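Local coordinates for CAG pathogenicity island protein 13 (Helicobacter pylori, PDB 2G3V) that is of unknown function but is encoded by cagS in the cag pathogenicity island, which specifies a type IV secretion system, at residues A[47-50]-A[51-55]; A[144-147]-A[148-152]. All blocks are in the same frame, centred on the assembly; numbering follows the deposited sequence.

Contact 1: residues A[47-50]-A[51-55]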
loop_
_atom_site.group_PDB
_atom_site.type_symbol
_atom_site.label_atom_id
_atom_site.label_comp_id
_atom_site.label_asym_id
_atom_site.label_seq_id
_atom_site.Cartn_x
_atom_site.Cartn_y
_atom_site.Cartn_z
ATOM N N THR A 47 5.789 6.909 6.062
ATOM C CA THR A 47 5.267 6.737 7.412
ATOM C C THR A 47 4.780 5.292 7.601
ATOM O O THR A 47 5.001 4.688 8.643
ATOM C CB THR A 47 4.117 7.728 7.662
ATOM O OG1 THR A 47 4.586 9.039 7.339
ATOM C CG2 THR A 47 3.655 7.697 9.128
HETATM N N MSE A 48 4.126 4.732 6.592
HETATM C CA MSE A 48 3.628 3.365 6.705
HETATM C C MSE A 48 4.797 2.379 6.688
HETATM O O MSE A 48 4.861 1.423 7.486
HETATM C CB MSE A 48 2.651 3.052 5.564
HETATM C CG MSE A 48 1.415 3.935 5.565
HETATM SE SE MSE A 48 0.063 3.346 4.349
HETATM C CE MSE A 48 0.691 4.143 2.720
ATOM N N HIS A 49 5.729 2.611 5.776
ATOM C CA HIS A 49 6.899 1.754 5.663
ATOM C C HIS A 49 7.650 1.614 6.983
ATOM O O HIS A 49 8.148 0.538 7.308
ATOM C CB HIS A 49 7.844 2.287 4.584
ATOM C CG HIS A 49 9.180 1.610 4.567
ATOM N ND1 HIS A 49 10.187 1.923 5.455
ATOM C CD2 HIS A 49 9.661 0.604 3.797
ATOM C CE1 HIS A 49 11.230 1.144 5.231
ATOM N NE2 HIS A 49 10.938 0.332 4.231
ATOM N N ASP A 50 7.742 2.701 7.742
ATOM C CA ASP A 50 8.430 2.645 9.024
ATOM C C ASP A 50 7.562 1.917 10.042
ATOM O O ASP A 50 8.070 1.183 10.886
ATOM C CB ASP A 50 8.762 4.062 9.522
ATOM C CG ASP A 50 9.645 4.840 8.531
ATOM O OD1 ASP A 50 10.612 4.236 7.991
ATOM O OD2 ASP A 50 9.386 6.051 8.295
ATOM N N PHE A 51 6.251 2.119 9.943
ATOM C CA PHE A 51 5.293 1.495 10.843
ATOM C C PHE A 51 5.390 -0.003 10.666
ATOM O O PHE A 51 5.528 -0.754 11.635
ATOM C CB PHE A 51 3.880 1.964 10.510
ATOM C CG PHE A 51 2.805 1.285 11.307
ATOM C CD1 PHE A 51 2.626 1.580 12.652
ATOM C CD2 PHE A 51 1.961 0.357 10.703
ATOM C CE1 PHE A 51 1.617 0.965 13.392
ATOM C CE2 PHE A 51 0.948 -0.268 11.426
ATOM C CZ PHE A 51 0.778 0.042 12.780
ATOM N N PHE A 52 5.322 -0.430 9.411
ATOM C CA PHE A 52 5.423 -1.842 9.093
ATOM C C PHE A 52 6.725 -2.439 9.668
ATOM O O PHE A 52 6.707 -3.464 10.369
ATOM C CB PHE A 52 5.346 -2.054 7.573
ATOM C CG PHE A 52 4.044 -1.587 6.946
ATOM C CD1 PHE A 52 2.866 -1.529 7.696
ATOM C CD2 PHE A 52 4.001 -1.207 5.608
ATOM C CE1 PHE A 52 1.670 -1.098 7.121
ATOM C CE2 PHE A 52 2.822 -0.778 5.017
ATOM C CZ PHE A 52 1.647 -0.719 5.773
ATOM N N LYS A 53 7.852 -1.794 9.390
ATOM C CA LYS A 53 9.125 -2.278 9.911
ATOM C C LYS A 53 9.065 -2.404 11.434
ATOM O O LYS A 53 9.539 -3.382 11.999
ATOM C CB LYS A 53 10.252 -1.327 9.524
ATOM C CG LYS A 53 11.553 -1.586 10.280
ATOM C CD LYS A 53 12.701 -0.792 9.723
ATOM C CE LYS A 53 13.006 -1.244 8.303
ATOM N NZ LYS A 53 14.244 -0.626 7.741
ATOM N N GLN A 54 8.466 -1.413 12.087
ATOM C CA GLN A 54 8.339 -1.407 13.540
ATOM C C GLN A 54 7.482 -2.542 14.085
ATOM O O GLN A 54 7.626 -2.938 15.248
ATOM C CB GLN A 54 7.778 -0.060 14.014
ATOM C CG GLN A 54 8.841 0.939 14.460
ATOM C CD GLN A 54 9.561 0.502 15.740
ATOM O OE1 GLN A 54 10.484 -0.328 15.713
ATOM N NE2 GLN A 54 9.129 1.055 16.873
HETATM N N MSE A 55 6.601 -3.098 13.267
HETATM C CA MSE A 55 5.769 -4.165 13.785
HETATM C C MSE A 55 6.565 -5.468 13.967
HETATM O O MSE A 55 6.589 -6.051 15.059
HETATM C CB MSE A 55 4.565 -4.357 12.863
HETATM C CG MSE A 55 3.722 -3.103 12.700
HETATM SE SE MSE A 55 2.951 -2.471 14.358
HETATM C CE MSE A 55 1.640 -3.817 14.580
#

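Contact 2: residues A[144-147]-A[148-152]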
loop_
_atom_site.group_PDB
_atom_site.type_symbol
_atom_site.label_atom_id
_atom_site.label_comp_id
_atom_site.label_asym_id
_atom_site.label_seq_id
_atom_site.Cartn_x
_atom_site.Cartn_y
_atom_site.Cartn_z
ATOM N N GLU A 144 -3.903 -14.038 4.880
ATOM C CA GLU A 144 -3.580 -15.199 4.057
ATOM C C GLU A 144 -3.447 -14.782 2.587
ATOM O O GLU A 144 -2.461 -15.102 1.918
ATOM C CB GLU A 144 -4.678 -16.255 4.195
ATOM C CG GLU A 144 -4.199 -17.680 3.916
ATOM C CD GLU A 144 -3.084 -18.114 4.872
ATOM O OE1 GLU A 144 -3.322 -18.145 6.105
ATOM O OE2 GLU A 144 -1.967 -18.418 4.394
ATOM N N LEU A 145 -4.449 -14.053 2.099
ATOM C CA LEU A 145 -4.462 -13.570 0.724
ATOM C C LEU A 145 -3.194 -12.784 0.411
ATOM O O LEU A 145 -2.495 -13.082 -0.551
ATOM C CB LEU A 145 -5.699 -12.690 0.491
ATOM C CG LEU A 145 -6.001 -12.285 -0.959
ATOM C CD1 LEU A 145 -6.437 -13.502 -1.777
ATOM C CD2 LEU A 145 -7.081 -11.244 -0.965
ATOM N N TYR A 146 -2.897 -11.782 1.235
ATOM C CA TYR A 146 -1.709 -10.957 1.020
ATOM C C TYR A 146 -0.456 -11.814 0.979
ATOM O O TYR A 146 0.410 -11.638 0.115
ATOM C CB TYR A 146 -1.569 -9.902 2.134
ATOM C CG TYR A 146 -2.210 -8.565 1.808
ATOM C CD1 TYR A 146 -1.428 -7.444 1.525
ATOM C CD2 TYR A 146 -3.601 -8.432 1.752
ATOM C CE1 TYR A 146 -2.017 -6.214 1.192
ATOM C CE2 TYR A 146 -4.199 -7.223 1.419
ATOM C CZ TYR A 146 -3.406 -6.115 1.141
ATOM O OH TYR A 146 -4.006 -4.925 0.821
ATOM N N GLY A 147 -0.367 -12.737 1.926
ATOM C CA GLY A 147 0.790 -13.597 1.993
ATOM C C GLY A 147 0.991 -14.411 0.735
ATOM O O GLY A 147 2.119 -14.766 0.400
ATOM N N THR A 148 -0.091 -14.709 0.026
ATOM C CA THR A 148 0.023 -15.518 -1.187
ATOM C C THR A 148 0.215 -14.743 -2.490
ATOM O O THR A 148 0.986 -15.158 -3.358
ATOM C CB THR A 148 -1.180 -16.461 -1.327
ATOM O OG1 THR A 148 -2.399 -15.715 -1.217
ATOM C CG2 THR A 148 -1.130 -17.510 -0.239
ATOM N N LYS A 149 -0.469 -13.615 -2.627
ATOM C CA LYS A 149 -0.346 -12.814 -3.832
ATOM C C LYS A 149 0.951 -11.985 -3.905
ATOM O O LYS A 149 1.732 -12.111 -4.848
ATOM C CB LYS A 149 -1.556 -11.880 -3.962
ATOM C CG LYS A 149 -2.860 -12.576 -4.313
ATOM C CD LYS A 149 -3.942 -11.553 -4.664
ATOM C CE LYS A 149 -5.221 -12.222 -5.193
ATOM N NZ LYS A 149 -6.292 -11.231 -5.564
ATOM N N LEU A 150 1.176 -11.143 -2.905
ATOM C CA LEU A 150 2.342 -10.274 -2.887
ATOM C C LEU A 150 3.697 -10.924 -3.176
ATOM O O LEU A 150 4.474 -10.416 -3.982
ATOM C CB LEU A 150 2.398 -9.543 -1.550
ATOM C CG LEU A 150 2.204 -8.021 -1.602
ATOM C CD1 LEU A 150 0.970 -7.659 -2.395
ATOM C CD2 LEU A 150 2.097 -7.480 -0.175
ATOM N N PRO A 151 4.003 -12.055 -2.518
ATOM C CA PRO A 151 5.294 -12.713 -2.759
ATOM C C PRO A 151 5.496 -12.974 -4.246
ATOM O O PRO A 151 6.538 -12.655 -4.815
ATOM C CB PRO A 151 5.179 -14.012 -1.959
ATOM C CG PRO A 151 4.233 -13.660 -0.877
ATOM C CD PRO A 151 3.179 -12.855 -1.600
ATOM N N LEU A 152 4.481 -13.563 -4.864
ATOM C CA LEU A 152 4.517 -13.867 -6.279
ATOM C C LEU A 152 3.620 -12.884 -7.004
ATOM O O LEU A 152 2.592 -13.272 -7.546
ATOM C CB LEU A 152 4.022 -15.293 -6.543
ATOM C CG LEU A 152 4.887 -16.460 -6.058
ATOM C CD1 LEU A 152 4.254 -17.783 -6.465
ATOM C CD2 LEU A 152 6.281 -16.341 -6.651
#

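Contact 1: residues A[47-50]-A[51-55]
Met48 and Phe52, one helical turn apart on helix 35-57, make an apolar side-chain contact. The selenomethionine CB of Met48 lies 3.9 Å from Phe52 CE2, an off-centre CH-pi approach 30° from the ring normal. With CG of Phe52 beside its own backbone N (chi1 -61°), the ring folds back along the helix, and Met48 O sits over one face, displaced toward the rim, 3.2 Å from Phe52 CG. That same oxygen takes the amide of the ring's own residue: Phe52 N to Met48 O is 2.7 Å and almost straight. Phe51 takes a different rotamer, CG trans to its N (chi1 175°), and its ring lies beside that of Phe52: one face receives CG of Met55, while Phe52 CE1 meets its edge in plane. Lys53 CE passes 4.3 Å from His49 CE1, and His49 ND1 gives a weak 3.5 Å hydrogen bond to Asp50 OD1, which lies in the plane of the imidazole. Farther out, Phe52 and His49 pack on helix 82-105, Phe51 on helix 59-69 and edge-to-face on Phe126, and Met48 on Leu119 and Phe122. The helix thus presents aromatic and selenomethionine side chains to its neighbours, and the nearby carboxylate of Asp50 would tend to favour a proton on the ND1 of His49.

Contact 2: residues A[144-147]-A[148-152]
Tyr146 and Leu150 lie side by side and point the same way, Tyr146 CD1 meeting Leu150 CD2 at 3.9 Å, near the C-terminal end of helix 136-149. The methyl approaches the ring obliquely. Leu145 and Lys149 form a second pair one residue earlier, but cross at a slant: Leu145 has CG trans to its N (chi1 -170°), whereas Lys149 carries CG beside its N and then runs fully extended, so that its CE passes 3.8 Å from Leu145 CD1. Leu145 O accepts three hydrogen bonds. Lys149 N reaches Leu145 O nearly head-on to the carbonyl at 2.9 Å. Thr148 N approaches Leu145 O from above the carbonyl plane, and the hydroxyl Thr148 OG1 lies 2.7 Å from Leu145 O. The Thr148 rotamer (chi1 52°), with OG1 between its own N and carbonyl carbon, turns the hydroxyl back on the preceding turn. Leu150 N still bonds to Tyr146 O, 3.2 Å away, but Pro151 has no amide hydrogen with which to continue the pattern. Beyond the pair, Tyr146 OH bonds to Ile121 O, its ring meets Phe125 edge-to-face, and Leu150 packs on Leu91 of helix 82-105. Chemically, one carbonyl is gripped by two amides and a threonine hydroxyl, Pro151 offers no N-H, and the tyrosine hydroxyl is held by a backbone oxygen.

How the contacts relate
Contact 1 precedes contact 2 in the chain, and the two do not touch: their centres are 18 Å apart and their nearest atoms about 8 Å. Helix 82-105 joins them in the all-helical fold, since both pack on it and even share Leu92, which Phe52 touches from residues 47-55 and Tyr146 from residues 144-152. The segment around 119-126 is a second common neighbour, taking Met48 and Phe51 from contact 1 and Tyr146 from contact 2. They differ in content: contact 1 is inside a continuing helix, whereas contact 2 includes a proline without an amide hydrogen. A bound peptide packs against Tyr146, Lys149 and Leu150 of contact 2.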